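Local coordinates for DUF1987 domain-containing protein (Pseudomonas aeruginosa, PDB 6K4F), which probably acts as the regulatory phosphoprotein of the SiaABC threonine phosphorylation pathway, which controls biofilm formation in response to carbon availability, at residues His87-His98 and Phe113-Gln124. Residues are numbered along the deposited sequence; the frame is centred on the assembly and turned at random.
Sequences HQGGRPVSLRWH and FREDCSFPFAIQ
Leu95-His98 and Phe121-Gln124 pair as parallel strands, Leu95 level with Phe121, the axes of these short segments 13° apart; backbone hydrogen bonds run from Leu95 N to Pro120 O (2.9 Å), Ala122 N to Leu95 O, Trp97 N to Ala122 O (2.7 Å) and Gln124 N to Trp97 O. On the face that carries Leu95 and Trp97, Leu95 CD2 sits over the centre of the Phe121 ring, 3.6 Å from its CE1, while Arg114 CA covers the opposite side. Trp97 CZ3 comes within 3.6 Å of Phe113 CD2, the rings oblique to each other. Phe119 turns its CG between backbone N and carbonyl carbon (chi1 47°), which lays the ring between Val93 CG1 over one face and Cys117 CB on the other. Phe119 CB lies over the centre of the His87 imidazole, 3.8 Å from His87 CG, with the Phe119 ring edge toward it. His87 ND1 donates in the ring plane to Ser118 OG (2.7 Å, bent to 135°), and this hydroxyl donates a hydrogen bond to poorly ordered Gln88 OE1 (2.6 Å), tying the end of helix 70-88 to the loop leading into strand 121-125. On the other face, Arg96 forms salt bridges with Glu60 (through NH2) and Asp62 (through NE) of neighbouring strand 59-68. Strand 93-99, helix 108-115 and edge strand 121-125 form a beta-alpha-beta crossover; helix 70-88 packs against Leu95 and Phe119, helix 108-115 against Trp97 and Ile123.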
loop_
_atom_site.group_PDB
_atom_site.type_symbol
_atom_site.label_atom_id
_atom_site.label_comp_id
_atom_site.label_asym_id
_atom_site.label_seq_id
_atom_site.Cartn_x
_atom_site.Cartn_y
_atom_site.Cartn_z
ATOM N N HIS A 87 1.502 5.255 12.767
ATOM C CA HIS A 87 0.238 5.232 13.495
ATOM C C HIS A 87 0.470 5.199 15.000
ATOM O O HIS A 87 -0.247 5.860 15.759
ATOM C CB HIS A 87 -0.603 4.031 13.066
ATOM C CG HIS A 87 -1.904 3.926 13.793
ATOM N ND1 HIS A 87 -2.200 2.887 14.648
ATOM C CD2 HIS A 87 -2.983 4.744 13.808
ATOM C CE1 HIS A 87 -3.409 3.062 15.150
ATOM N NE2 HIS A 87 -3.906 4.180 14.654
ATOM N N GLN A 88 1.466 4.436 15.451
ATOM C CA GLN A 88 1.768 4.393 16.875
ATOM C C GLN A 88 2.248 5.742 17.388
ATOM O O GLN A 88 2.146 6.011 18.589
ATOM C CB GLN A 88 2.799 3.298 17.157
ATOM C CG GLN A 88 2.344 1.908 16.726
ATOM C CD GLN A 88 1.134 1.415 17.503
ATOM O OE1 GLN A 88 0.028 1.326 16.965
ATOM N NE2 GLN A 88 1.339 1.090 18.771
ATOM N N GLY A 89 2.742 6.600 16.505
ATOM C CA GLY A 89 3.074 7.973 16.814
ATOM C C GLY A 89 1.913 8.944 16.739
ATOM O O GLY A 89 2.119 10.150 16.901
ATOM N N GLY A 90 0.700 8.465 16.490
ATOM C CA GLY A 90 -0.456 9.336 16.432
ATOM C C GLY A 90 -0.870 9.796 15.052
ATOM O O GLY A 90 -1.801 10.601 14.944
ATOM N N ARG A 91 -0.224 9.315 13.998
ATOM C CA ARG A 91 -0.612 9.703 12.643
ATOM C C ARG A 91 -1.894 8.981 12.248
ATOM O O ARG A 91 -1.975 7.759 12.397
ATOM C CB ARG A 91 0.501 9.363 11.648
ATOM C CG ARG A 91 0.313 9.957 10.261
ATOM C CD ARG A 91 0.392 11.467 10.325
ATOM N NE ARG A 91 0.433 12.078 9.005
ATOM C CZ ARG A 91 1.545 12.496 8.414
ATOM N NH1 ARG A 91 2.716 12.369 9.025
ATOM N NH2 ARG A 91 1.482 13.046 7.209
ATOM N N PRO A 92 -2.912 9.692 11.755
ATOM C CA PRO A 92 -4.099 9.006 11.215
ATOM C C PRO A 92 -3.740 8.250 9.942
ATOM O O PRO A 92 -3.293 8.842 8.957
ATOM C CB PRO A 92 -5.081 10.152 10.939
ATOM C CG PRO A 92 -4.548 11.335 11.726
ATOM C CD PRO A 92 -3.060 11.155 11.738
ATOM N N VAL A 93 -3.912 6.929 9.976
ATOM C CA VAL A 93 -3.637 6.062 8.837
ATOM C C VAL A 93 -4.799 5.086 8.705
ATOM O O VAL A 93 -5.343 4.624 9.712
ATOM C CB VAL A 93 -2.305 5.302 9.013
ATOM C CG1 VAL A 93 -2.100 4.314 7.874
ATOM C CG2 VAL A 93 -1.110 6.284 9.067
ATOM N N SER A 94 -5.193 4.781 7.470
ATOM C CA SER A 94 -6.245 3.796 7.276
ATOM C C SER A 94 -6.056 3.093 5.944
ATOM O O SER A 94 -5.436 3.629 5.014
ATOM C CB SER A 94 -7.637 4.436 7.352
ATOM O OG SER A 94 -7.781 5.404 6.340
ATOM N N LEU A 95 -6.588 1.880 5.856
ATOM C CA LEU A 95 -6.386 1.067 4.664
ATOM C C LEU A 95 -7.668 0.343 4.293
ATOM O O LEU A 95 -8.387 -0.163 5.168
ATOM C CB LEU A 95 -5.246 0.054 4.878
ATOM C CG LEU A 95 -4.810 -0.827 3.707
ATOM C CD1 LEU A 95 -3.325 -1.149 3.838
ATOM C CD2 LEU A 95 -5.624 -2.119 3.646
ATOM N N ARG A 96 -7.935 0.288 2.991
ATOM C CA ARG A 96 -8.993 -0.536 2.415
ATOM C C ARG A 96 -8.359 -1.532 1.460
ATOM O O ARG A 96 -7.538 -1.143 0.614
ATOM C CB ARG A 96 -10.025 0.317 1.652
ATOM C CG ARG A 96 -11.048 0.978 2.534
ATOM C CD ARG A 96 -11.870 2.000 1.757
ATOM N NE ARG A 96 -11.024 3.065 1.230
ATOM C CZ ARG A 96 -10.552 4.079 1.954
ATOM N NH1 ARG A 96 -10.853 4.181 3.246
ATOM N NH2 ARG A 96 -9.782 5.000 1.384
ATOM N N TRP A 97 -8.708 -2.807 1.629
ATOM C CA TRP A 97 -8.214 -3.908 0.802
ATOM C C TRP A 97 -9.421 -4.530 0.103
ATOM O O TRP A 97 -10.202 -5.270 0.719
ATOM C CB TRP A 97 -7.452 -4.926 1.645
ATOM C CG TRP A 97 -6.750 -5.981 0.837
ATOM C CD1 TRP A 97 -7.327 -6.922 0.023
ATOM C CD2 TRP A 97 -5.338 -6.208 0.769
ATOM N NE1 TRP A 97 -6.357 -7.714 -0.547
ATOM C CE2 TRP A 97 -5.128 -7.292 -0.108
ATOM C CE3 TRP A 97 -4.237 -5.614 1.378
ATOM C CZ2 TRP A 97 -3.853 -7.781 -0.401
ATOM C CZ3 TRP A 97 -2.966 -6.098 1.079
ATOM C CH2 TRP A 97 -2.790 -7.167 0.199
ATOM N N HIS A 98 -9.582 -4.211 -1.179
ATOM C CA HIS A 98 -10.696 -4.707 -1.973
ATOM C C HIS A 98 -10.357 -6.050 -2.593
ATOM O O HIS A 98 -9.232 -6.271 -3.055
ATOM C CB HIS A 98 -11.049 -3.730 -3.088
ATOM C CG HIS A 98 -11.322 -2.342 -2.612
ATOM N ND1 HIS A 98 -12.561 -1.943 -2.161
ATOM C CD2 HIS A 98 -10.518 -1.254 -2.529
ATOM C CE1 HIS A 98 -12.511 -0.665 -1.825
ATOM N NE2 HIS A 98 -11.281 -0.225 -2.034
ATOM N N PHE A 113 -1.933 -9.731 6.863
ATOM C CA PHE A 113 -1.464 -8.354 6.973
ATOM C C PHE A 113 -2.262 -7.600 8.035
ATOM O O PHE A 113 -1.697 -6.846 8.837
ATOM C CB PHE A 113 -1.608 -7.629 5.628
ATOM C CG PHE A 113 -0.542 -7.963 4.603
ATOM C CD1 PHE A 113 0.759 -8.213 4.974
ATOM C CD2 PHE A 113 -0.864 -7.973 3.251
ATOM C CE1 PHE A 113 1.729 -8.492 4.017
ATOM C CE2 PHE A 113 0.094 -8.244 2.287
ATOM C CZ PHE A 113 1.394 -8.505 2.670
ATOM N N ARG A 114 -3.580 -7.763 8.029
ATOM C CA ARG A 114 -4.418 -7.043 8.991
ATOM C C ARG A 114 -4.007 -7.346 10.433
ATOM O O ARG A 114 -4.007 -6.455 11.292
ATOM C CB ARG A 114 -5.886 -7.396 8.766
ATOM C CG ARG A 114 -6.848 -6.693 9.714
ATOM C CD ARG A 114 -8.270 -6.804 9.223
ATOM N NE ARG A 114 -9.184 -6.086 10.106
ATOM C CZ ARG A 114 -10.003 -6.674 10.973
ATOM N NH1 ARG A 114 -10.047 -7.992 11.051
ATOM N NH2 ARG A 114 -10.796 -5.943 11.744
ATOM N N GLU A 115 -3.623 -8.588 10.714
ATOM C CA GLU A 115 -3.216 -8.924 12.071
ATOM C C GLU A 115 -1.943 -8.203 12.491
ATOM O O GLU A 115 -1.676 -8.088 13.692
ATOM C CB GLU A 115 -3.062 -10.440 12.192
ATOM C CG GLU A 115 -4.407 -11.156 12.032
ATOM C CD GLU A 115 -4.293 -12.667 11.939
ATOM O OE1 GLU A 115 -4.611 -13.344 12.941
ATOM O OE2 GLU A 115 -3.913 -13.178 10.862
ATOM N N ASP A 116 -1.154 -7.702 11.538
ATOM C CA ASP A 116 0.056 -6.970 11.878
ATOM C C ASP A 116 -0.171 -5.471 12.036
ATOM O O ASP A 116 0.774 -4.753 12.384
ATOM C CB ASP A 116 1.141 -7.202 10.805
ATOM C CG ASP A 116 1.418 -8.682 10.545
ATOM O OD1 ASP A 116 1.290 -9.495 11.494
ATOM O OD2 ASP A 116 1.774 -9.035 9.393
ATOM N N CYS A 117 -1.384 -4.975 11.783
ATOM C CA CYS A 117 -1.651 -3.542 11.735
ATOM C C CYS A 117 -2.591 -3.134 12.857
ATOM O O CYS A 117 -3.522 -3.864 13.180
ATOM C CB CYS A 117 -2.269 -3.141 10.395
ATOM S SG CYS A 117 -1.187 -3.553 9.009
ATOM N N SER A 118 -2.345 -1.964 13.447
ATOM C CA SER A 118 -3.215 -1.474 14.508
ATOM C C SER A 118 -4.135 -0.357 14.044
ATOM O O SER A 118 -5.002 0.073 14.810
ATOM C CB SER A 118 -2.376 -1.000 15.702
ATOM O OG SER A 118 -1.841 0.289 15.470
ATOM N N PHE A 119 -3.978 0.112 12.824
ATOM C CA PHE A 119 -4.842 1.142 12.275
ATOM C C PHE A 119 -6.017 0.493 11.568
ATOM O O PHE A 119 -5.987 -0.707 11.269
ATOM C CB PHE A 119 -4.047 2.025 11.309
ATOM C CG PHE A 119 -3.209 1.255 10.327
ATOM C CD1 PHE A 119 -3.752 0.798 9.136
ATOM C CD2 PHE A 119 -1.871 1.003 10.583
ATOM C CE1 PHE A 119 -2.985 0.099 8.218
ATOM C CE2 PHE A 119 -1.087 0.301 9.671
ATOM C CZ PHE A 119 -1.645 -0.155 8.489
ATOM N N PRO A 120 -7.090 1.245 11.317
ATOM C CA PRO A 120 -8.226 0.692 10.567
ATOM C C PRO A 120 -7.802 0.058 9.250
ATOM O O PRO A 120 -7.133 0.682 8.422
ATOM C CB PRO A 120 -9.114 1.919 10.327
ATOM C CG PRO A 120 -8.793 2.830 11.459
ATOM C CD PRO A 120 -7.339 2.633 11.751
ATOM N N PHE A 121 -8.257 -1.171 9.032
ATOM C CA PHE A 121 -7.789 -2.017 7.931
ATOM C C PHE A 121 -9.022 -2.803 7.506
ATOM O O PHE A 121 -9.365 -3.826 8.109
ATOM C CB PHE A 121 -6.643 -2.919 8.398
ATOM C CG PHE A 121 -5.925 -3.687 7.295
ATOM C CD1 PHE A 121 -6.621 -4.473 6.382
ATOM C CD2 PHE A 121 -4.534 -3.680 7.240
ATOM C CE1 PHE A 121 -5.953 -5.204 5.418
ATOM C CE2 PHE A 121 -3.853 -4.405 6.273
ATOM C CZ PHE A 121 -4.553 -5.170 5.362
ATOM N N ALA A 122 -9.702 -2.303 6.494
ATOM C CA ALA A 122 -10.971 -2.856 6.046
ATOM C C ALA A 122 -10.722 -3.809 4.886
ATOM O O ALA A 122 -10.171 -3.404 3.854
ATOM C CB ALA A 122 -11.903 -1.723 5.615
ATOM N N ILE A 123 -11.116 -5.064 5.055
ATOM C CA ILE A 123 -11.039 -6.059 3.993
ATOM C C ILE A 123 -12.445 -6.200 3.439
ATOM O O ILE A 123 -13.352 -6.682 4.131
ATOM C CB ILE A 123 -10.496 -7.398 4.502
ATOM C CG1 ILE A 123 -9.126 -7.191 5.148
ATOM C CG2 ILE A 123 -10.427 -8.396 3.361
ATOM C CD1 ILE A 123 -8.564 -8.449 5.823
ATOM N N GLN A 124 -12.627 -5.794 2.190
ATOM C CA GLN A 124 -13.954 -5.517 1.659
ATOM C C GLN A 124 -14.180 -6.293 0.375
ATOM O O GLN A 124 -13.502 -6.049 -0.632
ATOM C CB GLN A 124 -14.118 -4.017 1.430
ATOM C CG GLN A 124 -13.785 -3.208 2.669
ATOM C CD GLN A 124 -14.694 -2.018 2.851
ATOM O OE1 GLN A 124 -14.687 -1.097 2.039
ATOM N NE2 GLN A 124 -15.484 -2.030 3.924
#